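Side-chain contact in putative trimethylamine methyltransferase (PDB 4YYC), which probably acts as a methyltransferase of the trimethylamine methyltransferase type: residues N242-N247 / G258-Y263. Sequence-based numbering, arbitrary orientation.
Sequences NLINAN and GAAKVY
Asn242 ND2, lying against the ring face of Tyr263 and 3.4 Å from Tyr263 CG, is gripped by two acceptors, the carbonyl of Ala269 and the hydroxyl of Thr240. These bonds, with a weak one from Gly210 N to OD1, fix the rotation of the amide and lay it flat on the phenol. The two planes are only 4° apart, and Asn242 CG stands 3.3 Å above the centre of the Tyr263 ring. The amide spans the ring: ND2 sits near the CB end, while Asn242 OD1 is 3.3 Å from Tyr263 CZ at the hydroxyl end. Asn242 CB adds a CH-pi contact over the same face, 4.0 Å from the centroid of the Tyr263 ring. With CG anti to its carbonyl carbon (chi1 -71°), Tyr263 brings the ring up to the strand, and its OH is anchored by the backbone oxygen of Ser211. Replacing this tyrosine with alanine would probably open a gap beneath the Asn242 amide and leave the Ser211 carbonyl without its hydroxyl partner. Two residues on, Ile244 takes over with apolar contacts: its CD1 reaches the helix backbone at Ala260 N, 3.7 Å away, and lies 3.9 Å from Ala259 CB, where the small alanines allow close approach. The axes of strand 242-245 and helix 258-263 come within 8.8 Å, their directions 141° apart. Helix 254-265 leads into strand 269-277, which pairs in parallel with 240-245, a beta-alpha-beta crossover; helix 215-229 packs against Tyr263 and Val262.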
ATOM      1  N   ASN A 242      -7.853  12.841  23.008  1.00 14.93           N
ATOM      2  CA  ASN A 242      -8.367  14.162  22.687  1.00 14.70           C
ATOM      3  C   ASN A 242      -7.451  14.854  21.735  1.00 14.77           C
ATOM      4  O   ASN A 242      -6.256  14.909  21.979  1.00 14.63           O
ATOM      5  CB  ASN A 242      -8.589  14.935  23.979  1.00 15.43           C
ATOM      6  CG  ASN A 242      -9.499  14.185  24.912  1.00 15.64           C
ATOM      7  OD1 ASN A 242     -10.684  14.095  24.621  1.00 16.08           O
ATOM      8  ND2 ASN A 242      -8.953  13.546  25.941  1.00 16.05           N
ATOM      9  N   LEU A 243      -7.966  15.326  20.610  1.00 14.85           N
ATOM     10  CA  LEU A 243      -7.126  15.864  19.560  1.00 15.46           C
ATOM     11  C   LEU A 243      -6.689  17.282  19.861  1.00 15.78           C
ATOM     12  O   LEU A 243      -7.509  18.180  19.901  1.00 16.21           O
ATOM     13  CB  LEU A 243      -7.857  15.790  18.226  1.00 16.20           C
ATOM     14  CG  LEU A 243      -7.075  16.219  17.000  1.00 17.33           C
ATOM     15  CD1 LEU A 243      -5.857  15.375  16.773  1.00 17.98           C
ATOM     16  CD2 LEU A 243      -8.023  16.061  15.803  1.00 17.83           C
ATOM     17  N   ILE A 244      -5.386  17.476  20.034  1.00 15.59           N
ATOM     18  CA  ILE A 244      -4.796  18.779  20.365  1.00 16.26           C
ATOM     19  C   ILE A 244      -3.914  19.187  19.177  1.00 16.53           C
ATOM     20  O   ILE A 244      -2.737  18.781  19.090  1.00 16.46           O
ATOM     21  CB  ILE A 244      -3.990  18.737  21.692  1.00 17.04           C
ATOM     22  CG1 ILE A 244      -4.862  18.190  22.847  1.00 17.65           C
ATOM     23  CG2 ILE A 244      -3.390  20.126  21.975  1.00 17.49           C
ATOM     24  CD1 ILE A 244      -6.079  19.038  23.188  1.00 18.22           C
ATOM     25  N   ASN A 245      -4.477  19.908  18.219  1.00 16.39           N
ATOM     26  CA  ASN A 245      -3.702  20.335  17.087  1.00 17.32           C
ATOM     27  C   ASN A 245      -2.790  21.515  17.398  1.00 18.13           C
ATOM     28  O   ASN A 245      -3.129  22.372  18.221  1.00 18.37           O
ATOM     29  CB  ASN A 245      -4.593  20.708  15.924  1.00 17.68           C
ATOM     30  CG  ASN A 245      -5.307  19.510  15.320  1.00 18.15           C
ATOM     31  OD1 ASN A 245      -6.532  19.406  15.421  1.00 20.45           O
ATOM     32  ND2 ASN A 245      -4.568  18.624  14.668  1.00 18.49           N
ATOM     33  N   ALA A 246      -1.625  21.544  16.764  1.00 18.12           N
ATOM     34  CA  ALA A 246      -0.856  22.756  16.604  1.00 18.82           C
ATOM     35  C   ALA A 246      -1.416  23.488  15.408  1.00 19.83           C
ATOM     36  O   ALA A 246      -1.863  22.859  14.423  1.00 20.03           O
ATOM     37  CB  ALA A 246       0.611  22.482  16.373  1.00 18.97           C
ATOM     38  N   ASN A 247      -1.357  24.797  15.479  1.00 20.80           N
ATOM     39  CA  ASN A 247      -1.594  25.660  14.335  1.00 21.90           C
ATOM     40  C   ASN A 247      -0.268  25.823  13.610  1.00 21.64           C
ATOM     41  O   ASN A 247       0.419  26.823  13.709  1.00 21.96           O
ATOM     42  CB  ASN A 247      -2.165  27.004  14.786  1.00 24.04           C
ATOM     43  CG  ASN A 247      -2.575  27.870  13.619  1.00 26.76           C
ATOM     44  OD1 ASN A 247      -2.646  27.410  12.470  1.00 27.95           O
ATOM     45  ND2 ASN A 247      -2.822  29.150  13.899  1.00 30.04           N
ATOM     46  N   GLY A 258      -6.228  25.299  25.953  1.00 19.09           N
ATOM     47  CA  GLY A 258      -7.258  25.199  26.986  1.00 19.56           C
ATOM     48  C   GLY A 258      -7.826  23.807  27.153  1.00 19.32           C
ATOM     49  O   GLY A 258      -7.992  23.348  28.287  1.00 19.95           O
ATOM     50  N   ALA A 259      -8.081  23.118  26.033  1.00 18.59           N
ATOM     51  CA  ALA A 259      -8.516  21.730  26.117  1.00 18.46           C
ATOM     52  C   ALA A 259      -7.407  20.829  26.686  1.00 18.33           C
ATOM     53  O   ALA A 259      -7.691  19.972  27.520  1.00 18.61           O
ATOM     54  CB  ALA A 259      -8.956  21.210  24.767  1.00 18.35           C
ATOM     55  N   ALA A 260      -6.169  21.058  26.262  1.00 18.18           N
ATOM     56  CA  ALA A 260      -5.036  20.275  26.757  1.00 18.62           C
ATOM     57  C   ALA A 260      -4.909  20.394  28.258  1.00 18.60           C
ATOM     58  O   ALA A 260      -4.700  19.388  28.953  1.00 18.74           O
ATOM     59  CB  ALA A 260      -3.738  20.699  26.077  1.00 18.57           C
ATOM     60  N   LYS A 261      -5.080  21.622  28.776  1.00 19.01           N
ATOM     61  CA  LYS A 261      -4.976  21.824  30.229  1.00 20.00           C
ATOM     62  C   LYS A 261      -6.068  21.029  30.997  1.00 20.27           C
ATOM     63  O   LYS A 261      -5.774  20.390  32.040  1.00 21.92           O
ATOM     64  CB  LYS A 261      -5.010  23.315  30.598  1.00 20.63           C
ATOM     65  CG  LYS A 261      -3.789  24.049  30.099  1.00 21.24           C
ATOM     66  CD  LYS A 261      -3.663  25.503  30.516  1.00 22.65           C
ATOM     67  CE  LYS A 261      -4.755  26.386  30.017  1.00 23.64           C
ATOM     68  NZ  LYS A 261      -4.490  27.793  30.468  1.00 24.93           N
ATOM     69  N   VAL A 262      -7.293  21.024  30.478  1.00 19.30           N
ATOM     70  CA  VAL A 262      -8.341  20.266  31.148  1.00 18.91           C
ATOM     71  C   VAL A 262      -8.032  18.781  31.158  1.00 18.40           C
ATOM     72  O   VAL A 262      -8.044  18.136  32.188  1.00 18.69           O
ATOM     73  CB  VAL A 262      -9.719  20.499  30.483  1.00 18.72           C
ATOM     74  CG1 VAL A 262     -10.792  19.558  31.039  1.00 19.01           C
ATOM     75  CG2 VAL A 262     -10.127  21.967  30.559  1.00 19.16           C
ATOM     76  N   TYR A 263      -7.785  18.218  29.977  1.00 17.69           N
ATOM     77  CA  TYR A 263      -7.558  16.800  29.899  1.00 17.54           C
ATOM     78  C   TYR A 263      -6.325  16.325  30.649  1.00 18.04           C
ATOM     79  O   TYR A 263      -6.408  15.323  31.391  1.00 18.23           O
ATOM     80  CB  TYR A 263      -7.533  16.363  28.438  1.00 16.89           C
ATOM     81  CG  TYR A 263      -8.929  16.436  27.816  1.00 16.53           C
ATOM     82  CD1 TYR A 263      -9.979  15.747  28.395  1.00 16.85           C
ATOM     83  CD2 TYR A 263      -9.197  17.187  26.676  1.00 16.12           C
ATOM     84  CE1 TYR A 263     -11.248  15.761  27.844  1.00 16.55           C
ATOM     85  CE2 TYR A 263     -10.482  17.212  26.145  1.00 16.12           C
ATOM     86  CZ  TYR A 263     -11.477  16.493  26.731  1.00 16.29           C
ATOM     87  OH  TYR A 263     -12.731  16.530  26.175  1.00 16.44           O
TER